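Local coordinates for PUA domain-containing protein (Aeropyrum pernix, PDB 2CX1), which probably binds RNA through its PUA domain and may take part in translation initiation, at residues Ala15-Lys20 and Asp44-Lys49; Gly108-Ile113 and Ala164-His169. All blocks are in the same frame, centred on the assembly; numbering follows the deposited sequence.

Contact 1 of 2, residues Ala15-Lys20 and Asp44-Lys49; sequences ARALSK and DLRLVK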
loop_
_atom_site.group_PDB
_atom_site.type_symbol
_atom_site.label_atom_id
_atom_site.label_comp_id
_atom_site.label_asym_id
_atom_site.label_seq_id
_atom_site.Cartn_x
_atom_site.Cartn_y
_atom_site.Cartn_z
ATOM N N ALA A 15 -4.764 -15.104 14.964
ATOM C CA ALA A 15 -3.741 -14.074 15.148
ATOM C C ALA A 15 -2.682 -14.545 16.161
ATOM O O ALA A 15 -3.002 -15.322 17.045
ATOM C CB ALA A 15 -4.410 -12.781 15.662
ATOM N N ARG A 16 -1.452 -14.088 16.002
ATOM C CA ARG A 16 -0.372 -14.424 16.915
ATOM C C ARG A 16 0.680 -13.326 16.849
ATOM O O ARG A 16 0.764 -12.576 15.867
ATOM C CB ARG A 16 0.293 -15.733 16.511
ATOM C CG ARG A 16 0.945 -15.728 15.161
ATOM C CD ARG A 16 1.724 -16.995 14.982
ATOM N NE ARG A 16 2.416 -17.142 13.716
ATOM C CZ ARG A 16 3.584 -16.596 13.412
ATOM N NH1 ARG A 16 4.230 -15.827 14.283
ATOM N NH2 ARG A 16 4.127 -16.838 12.228
ATOM N N ALA A 17 1.512 -13.235 17.887
ATOM C CA ALA A 17 2.599 -12.257 17.867
ATOM C C ALA A 17 3.670 -12.769 16.910
ATOM O O ALA A 17 3.811 -13.972 16.715
ATOM C CB ALA A 17 3.230 -12.157 19.245
ATOM N N LEU A 18 4.414 -11.850 16.291
ATOM C CA LEU A 18 5.539 -12.268 15.492
ATOM C C LEU A 18 6.623 -12.672 16.477
ATOM O O LEU A 18 6.696 -12.125 17.573
ATOM C CB LEU A 18 6.146 -11.109 14.689
ATOM C CG LEU A 18 5.373 -10.508 13.517
ATOM C CD1 LEU A 18 6.330 -9.651 12.651
ATOM C CD2 LEU A 18 4.791 -11.613 12.728
ATOM N N SER A 19 7.483 -13.591 16.082
ATOM C CA SER A 19 8.588 -14.016 16.944
ATOM C C SER A 19 9.674 -12.930 16.857
ATOM O O SER A 19 9.599 -12.024 15.991
ATOM C CB SER A 19 9.137 -15.357 16.446
ATOM O OG SER A 19 9.876 -15.233 15.226
ATOM N N LYS A 20 10.672 -13.002 17.742
ATOM C CA LYS A 20 11.778 -12.038 17.719
ATOM C C LYS A 20 12.480 -12.151 16.352
ATOM O O LYS A 20 12.808 -11.144 15.715
ATOM C CB LYS A 20 12.779 -12.369 18.844
ATOM C CG LYS A 20 13.970 -11.453 18.874
ATOM C CD LYS A 20 14.919 -11.773 20.050
ATOM C CE LYS A 20 16.060 -10.718 20.145
ATOM N NZ LYS A 20 16.776 -10.807 21.451
ATOM N N ASP A 44 3.713 -3.119 18.891
ATOM C CA ASP A 44 3.321 -4.514 18.984
ATOM C C ASP A 44 2.983 -5.029 17.560
ATOM O O ASP A 44 2.021 -4.554 16.915
ATOM C CB ASP A 44 2.099 -4.602 19.889
ATOM C CG ASP A 44 1.569 -6.019 20.053
ATOM O OD1 ASP A 44 2.278 -6.972 19.688
ATOM O OD2 ASP A 44 0.436 -6.193 20.558
ATOM N N LEU A 45 3.772 -5.987 17.088
ATOM C CA LEU A 45 3.553 -6.565 15.756
ATOM C C LEU A 45 2.912 -7.951 15.822
ATOM O O LEU A 45 3.410 -8.860 16.528
ATOM C CB LEU A 45 4.872 -6.657 14.996
ATOM C CG LEU A 45 5.343 -5.554 14.035
ATOM C CD1 LEU A 45 5.015 -4.191 14.532
ATOM C CD2 LEU A 45 6.835 -5.752 13.848
ATOM N N ARG A 46 1.826 -8.130 15.059
ATOM C CA ARG A 46 1.132 -9.410 15.039
ATOM C C ARG A 46 0.773 -9.797 13.611
ATOM O O ARG A 46 0.631 -8.925 12.751
ATOM C CB ARG A 46 -0.153 -9.318 15.862
ATOM C CG ARG A 46 0.097 -8.985 17.340
ATOM C CD ARG A 46 -1.221 -8.729 18.080
ATOM N NE ARG A 46 -2.077 -9.905 18.103
ATOM C CZ ARG A 46 -1.884 -10.943 18.914
ATOM N NH1 ARG A 46 -0.862 -10.936 19.782
ATOM N NH2 ARG A 46 -2.681 -12.010 18.837
ATOM N N LEU A 47 0.682 -11.106 13.385
ATOM C CA LEU A 47 0.302 -11.683 12.090
ATOM C C LEU A 47 -1.157 -12.138 12.234
ATOM O O LEU A 47 -1.552 -12.910 13.155
ATOM C CB LEU A 47 1.173 -12.887 11.753
ATOM C CG LEU A 47 1.011 -13.590 10.399
ATOM C CD1 LEU A 47 1.380 -12.618 9.265
ATOM C CD2 LEU A 47 1.944 -14.784 10.378
ATOM N N VAL A 48 -1.991 -11.623 11.342
ATOM C CA VAL A 48 -3.396 -11.996 11.377
ATOM C C VAL A 48 -3.706 -12.732 10.075
ATOM O O VAL A 48 -3.460 -12.176 9.000
ATOM C CB VAL A 48 -4.285 -10.734 11.450
ATOM C CG1 VAL A 48 -5.704 -11.124 11.466
ATOM C CG2 VAL A 48 -3.908 -9.866 12.705
ATOM N N LYS A 49 -4.201 -13.969 10.173
ATOM C CA LYS A 49 -4.618 -14.767 8.998
ATOM C C LYS A 49 -6.152 -14.750 8.994
ATOM O O LYS A 49 -6.796 -14.991 10.024
ATOM C CB LYS A 49 -4.095 -16.199 9.103
ATOM C CG LYS A 49 -2.571 -16.231 9.163
ATOM C CD LYS A 49 -1.928 -17.642 9.074
ATOM C CE LYS A 49 -2.240 -18.506 10.277
ATOM N NZ LYS A 49 -1.601 -19.880 10.167
#
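Leu-47, Arg-46 and Leu-18 give up the most surface where strand 9-17 runs antiparallel to strand 45-51. Leu-47 and Arg-16 form a hydrogen-bonded pair: Leu-47 N reaches Arg-16 O at 2.9 Å, and Arg-16 N returns a bond to Leu-47 O. On the face these two share, their side chains lie alongside each other, and Leu-47 CD2 sits over one face of the guanidinium, 3.5 Å from Arg-16 NH2. That guanidinium also has a charged partner in Glu-22 of helix 20-30. The pairing joins the second and third strands of an antiparallel meander in the N-terminal pre-PUA region. Beyond it Leu-18 N bonds to Leu-45 O at 3.2 Å; Leu-18 CD1 leans on Leu-45 CB, whereas Leu-18 CD2 lies 4.0 Å from Leu-47 CB. Arg-46 starts out away from strand 9-17 but bends at chi3 (63°), which folds its guanidinium back over the backbone of Arg-16, with NH2 3.7 Å from Ala-15 CB. Cut back to an alanine, this residue is likely to leave the backbone from Ala-15 to Ala-17 without the guanidinium that covers it. At the non-hydrogen-bonded pair Ala-15 and Val-48, Ala-15 CB meets Val-48 CG2 at 4.2 Å.

Contact 2 of 2, residues Gly108-Ile113 and Ala164-His169; sequences GAHLMI and AVRRVH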
loop_
_atom_site.group_PDB
_atom_site.type_symbol
_atom_site.label_atom_id
_atom_site.label_comp_id
_atom_site.label_asym_id
_atom_site.label_seq_id
_atom_site.Cartn_x
_atom_site.Cartn_y
_atom_site.Cartn_z
ATOM N N GLY A 108 -9.918 0.454 -9.378
ATOM C CA GLY A 108 -8.946 -0.604 -9.618
ATOM C C GLY A 108 -8.049 -0.388 -10.821
ATOM O O GLY A 108 -7.308 -1.286 -11.203
ATOM N N ALA A 109 -8.082 0.790 -11.433
ATOM C CA ALA A 109 -7.200 0.960 -12.625
ATOM C C ALA A 109 -5.732 1.242 -12.332
ATOM O O ALA A 109 -5.410 1.789 -11.332
ATOM C CB ALA A 109 -7.717 2.116 -13.511
ATOM N N HIS A 110 -4.836 0.879 -13.251
ATOM C CA HIS A 110 -3.465 1.268 -13.093
ATOM C C HIS A 110 -3.409 2.786 -13.320
ATOM O O HIS A 110 -4.305 3.376 -13.906
ATOM C CB HIS A 110 -2.542 0.550 -14.120
ATOM C CG HIS A 110 -2.402 -0.908 -13.839
ATOM N ND1 HIS A 110 -2.972 -1.891 -14.634
ATOM C CD2 HIS A 110 -1.903 -1.538 -12.757
ATOM C CE1 HIS A 110 -2.849 -3.059 -14.031
ATOM N NE2 HIS A 110 -2.207 -2.868 -12.884
ATOM N N LEU A 111 -2.340 3.415 -12.878
ATOM C CA LEU A 111 -2.179 4.878 -13.025
ATOM C C LEU A 111 -1.434 5.189 -14.296
ATOM O O LEU A 111 -0.272 4.759 -14.439
ATOM C CB LEU A 111 -1.365 5.435 -11.850
ATOM C CG LEU A 111 -1.043 6.916 -11.981
ATOM C CD1 LEU A 111 -2.328 7.772 -12.049
ATOM C CD2 LEU A 111 -0.236 7.339 -10.760
HETATM N N MSE A 112 -2.093 5.894 -15.227
HETATM C CA MSE A 112 -1.435 6.263 -16.491
HETATM C C MSE A 112 -0.833 7.652 -16.351
HETATM O O MSE A 112 -1.367 8.545 -15.625
HETATM C CB MSE A 112 -2.442 6.252 -17.677
HETATM C CG MSE A 112 -3.319 5.001 -17.672
HETATM SE SE MSE A 112 -2.210 3.362 -17.752
HETATM C CE MSE A 112 -1.641 3.531 -19.649
ATOM N N ILE A 113 0.226 7.887 -17.131
ATOM C CA ILE A 113 0.939 9.140 -17.017
ATOM C C ILE A 113 0.118 10.409 -17.148
ATOM O O ILE A 113 0.343 11.383 -16.401
ATOM C CB ILE A 113 2.142 9.152 -18.041
ATOM C CG1 ILE A 113 3.179 8.079 -17.641
ATOM C CG2 ILE A 113 2.773 10.580 -18.132
ATOM C CD1 ILE A 113 4.120 7.631 -18.871
ATOM N N ALA A 164 2.246 4.755 -15.540
ATOM C CA ALA A 164 3.191 5.363 -14.610
ATOM C C ALA A 164 3.421 4.458 -13.377
ATOM O O ALA A 164 4.541 4.371 -12.876
ATOM C CB ALA A 164 2.669 6.746 -14.127
ATOM N N VAL A 165 2.346 3.869 -12.843
ATOM C CA VAL A 165 2.484 3.025 -11.637
ATOM C C VAL A 165 1.577 1.846 -11.780
ATOM O O VAL A 165 0.387 2.015 -12.142
ATOM C CB VAL A 165 2.047 3.829 -10.348
ATOM C CG1 VAL A 165 2.189 2.898 -9.061
ATOM C CG2 VAL A 165 3.037 5.056 -10.165
ATOM N N ARG A 166 2.125 0.667 -11.574
ATOM C CA ARG A 166 1.332 -0.553 -11.653
ATOM C C ARG A 166 0.647 -0.815 -10.296
ATOM O O ARG A 166 1.298 -0.899 -9.212
ATOM C CB ARG A 166 2.221 -1.729 -12.020
ATOM C CG ARG A 166 1.478 -3.054 -11.990
ATOM C CD ARG A 166 2.346 -4.178 -12.577
ATOM N NE ARG A 166 3.727 -4.236 -12.093
ATOM C CZ ARG A 166 4.101 -4.810 -10.968
ATOM N NH1 ARG A 166 3.200 -5.370 -10.168
ATOM N NH2 ARG A 166 5.382 -4.906 -10.672
ATOM N N ARG A 167 -0.670 -0.918 -10.333
ATOM C CA ARG A 167 -1.449 -1.086 -9.096
ATOM C C ARG A 167 -1.245 -2.400 -8.377
ATOM O O ARG A 167 -1.261 -3.449 -8.997
ATOM C CB ARG A 167 -2.954 -0.923 -9.401
ATOM C CG ARG A 167 -3.866 -1.247 -8.220
ATOM C CD ARG A 167 -4.526 -2.643 -8.366
ATOM N NE ARG A 167 -5.207 -2.801 -9.646
ATOM C CZ ARG A 167 -4.873 -3.733 -10.546
ATOM N NH1 ARG A 167 -3.889 -4.568 -10.304
ATOM N NH2 ARG A 167 -5.526 -3.850 -11.706
ATOM N N VAL A 168 -1.040 -2.338 -7.056
ATOM C CA VAL A 168 -0.922 -3.557 -6.273
ATOM C C VAL A 168 -2.116 -3.630 -5.309
ATOM O O VAL A 168 -2.794 -4.677 -5.198
ATOM C CB VAL A 168 0.412 -3.589 -5.460
ATOM C CG1 VAL A 168 0.332 -4.691 -4.362
ATOM C CG2 VAL A 168 1.613 -3.869 -6.463
ATOM N N HIS A 169 -2.388 -2.510 -4.640
ATOM C CA HIS A 169 -3.484 -2.431 -3.645
ATOM C C HIS A 169 -4.139 -1.054 -3.830
ATOM O O HIS A 169 -3.456 -0.057 -4.110
ATOM C CB HIS A 169 -2.838 -2.578 -2.198
ATOM C CG HIS A 169 -3.710 -2.147 -1.064
ATOM N ND1 HIS A 169 -4.968 -2.685 -0.814
ATOM C CD2 HIS A 169 -3.475 -1.248 -0.070
ATOM C CE1 HIS A 169 -5.456 -2.136 0.291
ATOM N NE2 HIS A 169 -4.577 -1.260 0.755
#
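Arg-167 reaches across to Gly-108 and takes its carbonyl oxygen side-on with two nitrogens. Its NE is 3.0 Å from Gly-108 O, coming from above the carbonyl plane, whereas NH2 at 3.2 Å from the same oxygen approaches almost straight in line with the C=O bond. The oxygen lies in the guanidinium plane, so the two bonds together fix the rotation of the group. Over one face of it comes the imidazole of His-110, NE2 3.5 Å from Arg-167 NH1, with the two planes inclined by 48°. Bends at chi2 (-103°) and chi3 turn the arginine chain back to the glycine. Gly-108 follows helix 99-106 in a Schellman motif, with a positive phi at which a side chain would jam against the preceding carbonyl oxygen, which calls for glycine.

Further along, Leu-111 and Val-165 form an antiparallel hydrogen-bonded pair, Leu-111 N to Val-165 O at 3.2 Å. Leu-111 O accepts a bond from Val-165 N and a second from Ala-164 N. The latter, Ala-164 N to Leu-111 O, measures 2.7 Å; this is a classic beta bulge, with both residues set opposite one leucine. Ala-164 CB packs against Ile-113 CG1 at 3.8 Å, and Leu-111 CD2 rests on Val-165 CG2. Strand 111-112 is thereby added as an outermost strand of the mixed PUA sheet, beside strand 163-170, whose other neighbour is strand 138-145; Leu-111 and Val-165 turn inward onto Met-141 and onto Val-95 of strand 93-97.

The two contacts illustrate how a modular protein builds each part from its own strand pairings. Contact 1 lies in the N-terminal DUF1947 region and contact 2 in the PUA domain; they follow one another along the chain, the first closing before the second opens. Their centres are 30 Å apart, on opposite sides of the chain's centre, and their nearest atoms about 13 Å apart. They share no sheet: contact 1 joins sequential strands in an antiparallel meander, while contact 2 brings a short edge strand to a late strand of a mixed sheet, in the probable RNA-binding domain. Yet the far end of 164-169 reaches back to the N-terminal part, Val-168 touching Trp-71 and His-169 bonding to Leu-80.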